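Chains: A (Unidentified, PDB 6ZM9) acts as a phage-encoded lyase that cleaves S-adenosyl methionine, probably releasing S-methyl-5'-thioadenosine as one of its products. Local coordinates at residues A13-G18 / I74-L79; Q104-V109 / S122-W127. All coordinates share one frame; numbering follows the deposited sequence.

Overall arrangement
Both contacts belong to one antiparallel sheet, and strand 11-21 links them: it pairs with strand 66-77 in contact 1 and on its other edge with strand 106-113, which carries half of contact 2. Contact 1 is complete along the chain before contact 2 opens, helix 84-101 lying between them in sequence and covering part of both. Their centres are about 16 Å apart, yet they touch through a probable hydrogen bond from Phe16 N to Ile108 O. Contact 1 lies near the centre of the chain, contact 2 farther out. Each carries backbone or side-chain groups that meet a bound 5'-deoxy-5'-methylthioadenosine, in pockets shared with neighbouring subunits.

Contact 1: A13-G18 / I74-L79; sequences ARIFVG and IIIIDL. With MTA (5'-deoxy-5'-methylthioadenosine), chain F.
Ala13 and Ile15 pair with Ile76 and Ile74 in an antiparallel sheet, where strands 13-18 and 74-77 run at 163°. The backbone gives two hydrogen-bonded pairs: Ala13 N to Ile76 O at 2.8 Å, returned by Ile76 N to Ala13 O, and Ile15 N to Ile74 O, returned by Ile74 N to Ile15 O. Between them lies the non-hydrogen-bonded pair Arg14 and Ile75, where Arg14 CA approaches Ile74 O at 3.1 Å in a CA-H...O contact.

The apolar contacts gather on the face bearing Ala13, Ile15, Ile74 and Ile76. Branching at CB lets isoleucine fill this layer close to the backbone, and Ile15 CB stands 4.1 Å from Ile74 CB. Farther out, Ile15 CD1 meets Ile76 CD1 at 4.4 Å, whereas Ala13, with CB alone, adds little bulk and packs against Val91 and Ile111. Helix 84-101 covers this face, with Leu94 on Ile15 and Leu98 on Ile74.

Past the paired region, Ile77 uses its backbone to read the adenine of 5'-deoxy-5'-methylthioadenosine. Its N donates to N1 of the ligand at 3.0 Å and its O accepts from N6 at 2.8 Å, a two-bond grip on the base edge. Glu69 and Ser71 of the second subunit also bind this ligand, which places it between subunits.

On the other face, Arg14 bends at chi3 (-69°), which sets NE, and leads away from Ile75. In the conformer described, one of two deposited, Phe16 CZ sits 3.9 Å above the centre of the guanidinium, and Arg14 CZ lies in plane at the phenyl edge.

Contact 2: Q104-V109 / S122-W127; sequences QESVIV and SITAEW. With PRO (proline), chain E; MTA (5'-deoxy-5'-methylthioadenosine), chain B; PO4 (phosphate ion), chain C.
Glu105 O takes one straight hydrogen bond, from Ala125 N at 2.8 Å and 172°, and a CA-H...O contact from Thr124 CA, with Ala125 CB packed beside it. The amide of the same residue, Glu105 N, donates to OXT of the bound proline at 2.9 Å. Its carboxylate, in one of two conformers, has OE1 hydrogen-bonded to Tyr58 OH and OE2 in a salt bridge with Arg62 NE. Gln104 NE2 bonds to Phe102 O; OE1 crowds the proline N and CD, a doubtful detail.

Within the beta hairpin of strands 106-113 and 116-124, Val107 and Ile123 form a hydrogen-bonded pair, and on their face Val109 CG2 meets Ile123 CD1 at 3.7 Å. The opposite face carries Ser106, Ser122 and Thr124, with Ile108, whose CD1 touches adenine N7 of 5'-deoxy-5'-methylthioadenosine at 3.6 Å. With OG anti to the backbone N in both serines, Ser106 OG and Ser122 OG make a weak 2.8 Å bond, doubtful because each has two conformers.

Exposed Trp127, which touches a crystal neighbour, crosses the Glu105 side chain at about a right angle. Ala125 CB sits 3.4 Å above the centre of one indole face. Trp127 NE1 donates to O1 of a phosphate, probably from the crystallisation liquor, at 3.0 Å.

Contact 1: A13-G18 / I74-L79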
loop_
_atom_site.group_PDB
_atom_site.type_symbol
_atom_site.label_atom_id
_atom_site.label_comp_id
_atom_site.label_asym_id
_atom_site.label_seq_id
_atom_site.Cartn_x
_atom_site.Cartn_y
_atom_site.Cartn_z
ATOM N N ALA A 13 -2.194 9.675 5.650
ATOM C CA ALA A 13 -3.302 9.717 4.719
ATOM C C ALA A 13 -2.971 8.914 3.475
ATOM O O ALA A 13 -1.807 8.685 3.143
ATOM C CB ALA A 13 -3.608 11.150 4.274
ATOM N N ARG A 14 -4.028 8.485 2.793
ATOM C CA ARG A 14 -3.948 7.883 1.469
ATOM C C ARG A 14 -4.941 8.608 0.570
ATOM O O ARG A 14 -6.083 8.855 0.969
ATOM C CB ARG A 14 -4.330 6.395 1.499
ATOM C CG ARG A 14 -3.452 5.523 2.353
ATOM C CD ARG A 14 -3.547 4.057 1.916
ATOM N NE ARG A 14 -4.849 3.455 2.203
ATOM C CZ ARG A 14 -5.227 2.249 1.788
ATOM N NH1 ARG A 14 -4.416 1.502 1.049
ATOM N NH2 ARG A 14 -6.428 1.791 2.110
ATOM N N ILE A 15 -4.510 8.951 -0.641
ATOM C CA ILE A 15 -5.363 9.603 -1.624
ATOM C C ILE A 15 -5.310 8.790 -2.913
ATOM O O ILE A 15 -4.225 8.440 -3.377
ATOM C CB ILE A 15 -4.905 11.047 -1.895
ATOM C CG1 ILE A 15 -4.820 11.852 -0.597
ATOM C CG2 ILE A 15 -5.827 11.732 -2.902
ATOM C CD1 ILE A 15 -4.265 13.250 -0.790
ATOM N N PHE A 16 -6.478 8.496 -3.487
ATOM C CA PHE A 16 -6.570 7.747 -4.731
ATOM C C PHE A 16 -7.047 8.669 -5.840
ATOM O O PHE A 16 -8.148 9.234 -5.744
ATOM C CB PHE A 16 -7.528 6.584 -4.562
ATOM C CG PHE A 16 -7.077 5.563 -3.559
ATOM C CD1 PHE A 16 -7.352 5.703 -2.209
ATOM C CD2 PHE A 16 -6.363 4.462 -3.976
ATOM C CE1 PHE A 16 -6.937 4.736 -1.290
ATOM C CE2 PHE A 16 -5.955 3.473 -3.067
ATOM C CZ PHE A 16 -6.242 3.605 -1.733
ATOM N N VAL A 17 -6.229 8.795 -6.896
ATOM C CA VAL A 17 -6.488 9.694 -8.022
ATOM C C VAL A 17 -6.375 8.895 -9.315
ATOM O O VAL A 17 -5.305 8.345 -9.604
ATOM C CB VAL A 17 -5.478 10.859 -8.089
ATOM C CG1 VAL A 17 -5.911 11.862 -9.163
ATOM C CG2 VAL A 17 -5.301 11.559 -6.753
ATOM N N GLY A 18 -7.440 8.874 -10.108
ATOM C CA GLY A 18 -7.395 8.243 -11.406
ATOM C C GLY A 18 -6.775 9.113 -12.488
ATOM O O GLY A 18 -6.653 10.337 -12.366
ATOM N N ILE A 74 -1.486 8.032 -3.361
ATOM C CA ILE A 74 -0.558 8.918 -2.666
ATOM C C ILE A 74 -0.568 8.529 -1.199
ATOM O O ILE A 74 -1.641 8.447 -0.586
ATOM C CB ILE A 74 -0.977 10.394 -2.828
ATOM C CG1 ILE A 74 -1.228 10.746 -4.295
ATOM C CG2 ILE A 74 0.092 11.312 -2.198
ATOM C CD1 ILE A 74 -1.743 12.170 -4.510
ATOM N N ILE A 75 0.616 8.279 -0.637
ATOM C CA ILE A 75 0.766 7.890 0.765
ATOM C C ILE A 75 1.525 9.010 1.464
ATOM O O ILE A 75 2.662 9.323 1.088
ATOM C CB ILE A 75 1.515 6.555 0.910
ATOM C CG1 ILE A 75 0.786 5.454 0.142
ATOM C CG2 ILE A 75 1.686 6.196 2.377
ATOM C CD1 ILE A 75 1.590 4.168 -0.019
ATOM N N ILE A 76 0.921 9.588 2.507
ATOM C CA ILE A 76 1.510 10.710 3.231
ATOM C C ILE A 76 1.606 10.329 4.697
ATOM O O ILE A 76 0.582 10.094 5.345
ATOM C CB ILE A 76 0.665 11.987 3.089
ATOM C CG1 ILE A 76 0.644 12.467 1.644
ATOM C CG2 ILE A 76 1.217 13.078 4.011
ATOM C CD1 ILE A 76 -0.402 13.527 1.369
ATOM N N ILE A 77 2.823 10.282 5.226
ATOM C CA ILE A 77 3.051 10.163 6.661
ATOM C C ILE A 77 3.427 11.547 7.181
ATOM O O ILE A 77 4.338 12.183 6.645
ATOM C CB ILE A 77 4.158 9.133 6.962
ATOM C CG1 ILE A 77 3.782 7.759 6.392
ATOM C CG2 ILE A 77 4.425 9.106 8.472
ATOM C CD1 ILE A 77 4.891 6.783 6.431
ATOM N N ASP A 78 2.721 12.035 8.204
ATOM C CA ASP A 78 3.025 13.363 8.734
ATOM C C ASP A 78 4.325 13.282 9.524
ATOM O O ASP A 78 4.385 12.576 10.533
ATOM C CB ASP A 78 1.893 13.838 9.649
ATOM C CG ASP A 78 2.179 15.186 10.293
ATOM O OD1 ASP A 78 2.967 15.960 9.702
ATOM O OD2 ASP A 78 1.608 15.474 11.385
ATOM N N LEU A 79 5.361 13.994 9.070
ATOM C CA LEU A 79 6.627 14.081 9.783
ATOM C C LEU A 79 6.797 15.395 10.540
ATOM O O LEU A 79 7.854 15.605 11.143
ATOM C CB LEU A 79 7.811 13.911 8.804
ATOM C CG LEU A 79 7.816 12.640 7.961
ATOM C CD1 LEU A 79 9.036 12.465 7.072
ATOM C CD2 LEU A 79 7.717 11.407 8.835
HETATM C CS MTA F . 12.849 8.388 3.566
HETATM S "S5'" MTA F . 13.203 8.846 1.900
HETATM C "C5'" MTA F . 12.795 7.321 1.032
HETATM C "C4'" MTA F . 11.371 7.216 0.524
HETATM O "O4'" MTA F . 10.467 7.319 1.637
HETATM C "C2'" MTA F . 9.383 8.182 -0.318
HETATM O "O2'" MTA F . 8.946 7.114 -1.141
HETATM C "C3'" MTA F . 10.904 8.290 -0.458
HETATM O "O3'" MTA F . 11.357 8.072 -1.783
HETATM C "C1'" MTA F . 9.226 7.827 1.169
HETATM N N9 MTA F . 8.843 8.962 1.994
HETATM C C8 MTA F . 9.645 9.921 2.559
HETATM N N7 MTA F . 9.013 10.765 3.340
HETATM C C5 MTA F . 7.693 10.335 3.282
HETATM C C6 MTA F . 6.524 10.756 3.947
HETATM N N6 MTA F . 6.486 11.749 4.847
HETATM N N1 MTA F . 5.380 10.073 3.695
HETATM C C2 MTA F . 5.418 9.042 2.842
HETATM N N3 MTA F . 6.458 8.544 2.179
HETATM C C4 MTA F . 7.578 9.236 2.442
#

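Contact 2: Q104-V109 / S122-W127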
loop_
_atom_site.group_PDB
_atom_site.type_symbol
_atom_site.label_atom_id
_atom_site.label_comp_id
_atom_site.label_asym_id
_atom_site.label_seq_id
_atom_site.Cartn_x
_atom_site.Cartn_y
_atom_site.Cartn_z
ATOM N N GLN A 104 -11.422 14.960 -12.503
ATOM C CA GLN A 104 -11.943 13.687 -12.024
ATOM C C GLN A 104 -13.356 13.787 -11.466
ATOM O O GLN A 104 -13.742 14.781 -10.852
ATOM C CB GLN A 104 -11.029 13.131 -10.925
ATOM C CG GLN A 104 -9.639 12.818 -11.423
ATOM C CD GLN A 104 -9.665 11.685 -12.405
ATOM O OE1 GLN A 104 -9.991 10.554 -12.049
ATOM N NE2 GLN A 104 -9.338 11.974 -13.653
ATOM N N GLU A 105 -14.106 12.696 -11.627
ATOM C CA GLU A 105 -15.430 12.607 -11.024
ATOM C C GLU A 105 -15.334 12.453 -9.514
ATOM O O GLU A 105 -16.141 13.029 -8.772
ATOM C CB GLU A 105 -16.242 11.446 -11.595
ATOM C CG GLU A 105 -17.678 11.496 -11.097
ATOM C CD GLU A 105 -18.538 10.354 -11.578
ATOM O OE1 GLU A 105 -18.197 9.179 -11.337
ATOM O OE2 GLU A 105 -19.583 10.648 -12.180
ATOM N N SER A 106 -14.370 11.665 -9.040
ATOM C CA SER A 106 -14.237 11.328 -7.627
ATOM C C SER A 106 -12.769 11.130 -7.282
ATOM O O SER A 106 -12.048 10.494 -8.058
ATOM C CB SER A 106 -14.948 9.988 -7.392
ATOM O OG SER A 106 -14.949 9.593 -6.033
ATOM N N VAL A 107 -12.355 11.606 -6.104
ATOM C CA VAL A 107 -11.064 11.303 -5.489
ATOM C C VAL A 107 -11.367 10.768 -4.095
ATOM O O VAL A 107 -12.193 11.340 -3.375
ATOM C CB VAL A 107 -10.168 12.555 -5.424
ATOM C CG1 VAL A 107 -8.992 12.381 -4.484
ATOM C CG2 VAL A 107 -9.651 12.900 -6.817
ATOM N N ILE A 108 -10.720 9.674 -3.700
ATOM C CA ILE A 108 -10.925 9.100 -2.369
ATOM C C ILE A 108 -9.782 9.516 -1.455
ATOM O O ILE A 108 -8.607 9.406 -1.829
ATOM C CB ILE A 108 -11.044 7.564 -2.422
ATOM C CG1 ILE A 108 -12.284 7.159 -3.210
ATOM C CG2 ILE A 108 -11.053 6.994 -1.004
ATOM C CD1 ILE A 108 -12.324 5.674 -3.548
ATOM N N VAL A 109 -10.125 9.961 -0.246
ATOM C CA VAL A 109 -9.164 10.365 0.774
ATOM C C VAL A 109 -9.444 9.558 2.035
ATOM O O VAL A 109 -10.589 9.492 2.501
ATOM C CB VAL A 109 -9.272 11.870 1.077
ATOM C CG1 VAL A 109 -8.364 12.241 2.239
ATOM C CG2 VAL A 109 -8.933 12.685 -0.138
ATOM N N SER A 122 -15.214 10.547 -0.037
ATOM C CA SER A 122 -15.247 10.626 -1.504
ATOM C C SER A 122 -15.466 12.086 -1.873
ATOM O O SER A 122 -16.473 12.666 -1.460
ATOM C CB SER A 122 -16.345 9.708 -2.096
ATOM O OG SER A 122 -16.187 9.605 -3.512
ATOM N N ILE A 123 -14.520 12.664 -2.589
ATOM C CA ILE A 123 -14.612 14.048 -3.003
ATOM C C ILE A 123 -15.184 14.007 -4.399
ATOM O O ILE A 123 -14.514 13.542 -5.328
ATOM C CB ILE A 123 -13.251 14.748 -2.982
ATOM C CG1 ILE A 123 -12.684 14.762 -1.579
ATOM C CG2 ILE A 123 -13.420 16.164 -3.532
ATOM C CD1 ILE A 123 -11.244 15.250 -1.496
ATOM N N THR A 124 -16.429 14.448 -4.553
ATOM C CA THR A 124 -17.200 14.168 -5.752
ATOM C C THR A 124 -17.523 15.453 -6.482
ATOM O O THR A 124 -17.975 16.429 -5.873
ATOM C CB THR A 124 -18.476 13.419 -5.382
ATOM O OG1 THR A 124 -18.108 12.210 -4.711
ATOM C CG2 THR A 124 -19.262 13.075 -6.610
ATOM N N ALA A 125 -17.318 15.429 -7.791
ATOM C CA ALA A 125 -17.626 16.575 -8.621
ATOM C C ALA A 125 -19.119 16.870 -8.602
ATOM O O ALA A 125 -19.955 15.963 -8.609
ATOM C CB ALA A 125 -17.205 16.266 -10.056
ATOM N N GLU A 126 -19.454 18.157 -8.621
ATOM C CA GLU A 126 -20.836 18.613 -8.625
ATOM C C GLU A 126 -21.289 19.080 -10.007
ATOM O O GLU A 126 -22.157 19.951 -10.123
ATOM C CB GLU A 126 -21.023 19.703 -7.574
ATOM C CG GLU A 126 -20.893 19.214 -6.137
ATOM C CD GLU A 126 -21.007 20.355 -5.135
ATOM O OE1 GLU A 126 -22.072 20.980 -5.049
ATOM O OE2 GLU A 126 -20.026 20.687 -4.456
ATOM N N TRP A 127 -20.718 18.502 -11.058
ATOM C CA TRP A 127 -21.146 18.781 -12.414
ATOM C C TRP A 127 -22.665 18.767 -12.533
ATOM O O TRP A 127 -23.329 17.812 -12.114
ATOM C CB TRP A 127 -20.560 17.714 -13.335
ATOM C CG TRP A 127 -19.053 17.609 -13.308
ATOM C CD1 TRP A 127 -18.149 18.620 -13.108
ATOM C CD2 TRP A 127 -18.289 16.427 -13.520
ATOM N NE1 TRP A 127 -16.861 18.125 -13.168
ATOM C CE2 TRP A 127 -16.927 16.780 -13.433
ATOM C CE3 TRP A 127 -18.621 15.093 -13.785
ATOM C CZ2 TRP A 127 -15.908 15.850 -13.588
ATOM C CZ3 TRP A 127 -17.604 14.174 -13.937
ATOM C CH2 TRP A 127 -16.271 14.551 -13.827
HETATM N N PRO E . -11.045 8.477 -13.397
HETATM C CA PRO E . -12.197 8.548 -14.296
HETATM C C PRO E . -12.916 9.886 -14.257
HETATM O O PRO E . -13.531 10.298 -15.250
HETATM C CB PRO E . -13.122 7.471 -13.735
HETATM C CG PRO E . -12.665 7.338 -12.268
HETATM C CD PRO E . -11.474 8.169 -12.027
HETATM O OXT PRO E . -12.916 10.555 -13.225
HETATM C CS MTA B . -12.097 7.182 -7.087
HETATM S "S5'" MTA B . -11.700 6.599 -8.703
HETATM C "C5'" MTA B . -9.902 6.713 -8.675
HETATM C "C4'" MTA B . -9.173 5.463 -8.225
HETATM O "O4'" MTA B . -9.592 5.129 -6.892
HETATM C "C2'" MTA B . -8.989 3.112 -8.038
HETATM O "O2'" MTA B . -7.577 2.993 -8.097
HETATM C "C3'" MTA B . -9.410 4.192 -9.040
HETATM O "O3'" MTA B . -8.667 4.151 -10.246
HETATM C "C1'" MTA B . -9.429 3.730 -6.702
HETATM N N9 MTA B . -10.677 3.177 -6.196
HETATM C C8 MTA B . -11.963 3.539 -6.509
HETATM N N7 MTA B . -12.884 2.921 -5.808
HETATM C C5 MTA B . -12.152 2.084 -4.975
HETATM C C6 MTA B . -12.527 1.215 -3.931
HETATM N N6 MTA B . -13.789 1.030 -3.520
HETATM N N1 MTA B . -11.535 0.568 -3.269
HETATM C C2 MTA B . -10.266 0.790 -3.631
HETATM N N3 MTA B . -9.795 1.597 -4.578
HETATM C C4 MTA B . -10.793 2.224 -5.220
HETATM P P PO4 C . -13.169 20.396 -13.096
HETATM O O1 PO4 C . -14.113 19.213 -13.023
HETATM O O2 PO4 C . -13.793 21.348 -14.100
HETATM O O3 PO4 C . -13.079 21.036 -11.734
HETATM O O4 PO4 C . -11.788 19.946 -13.546
#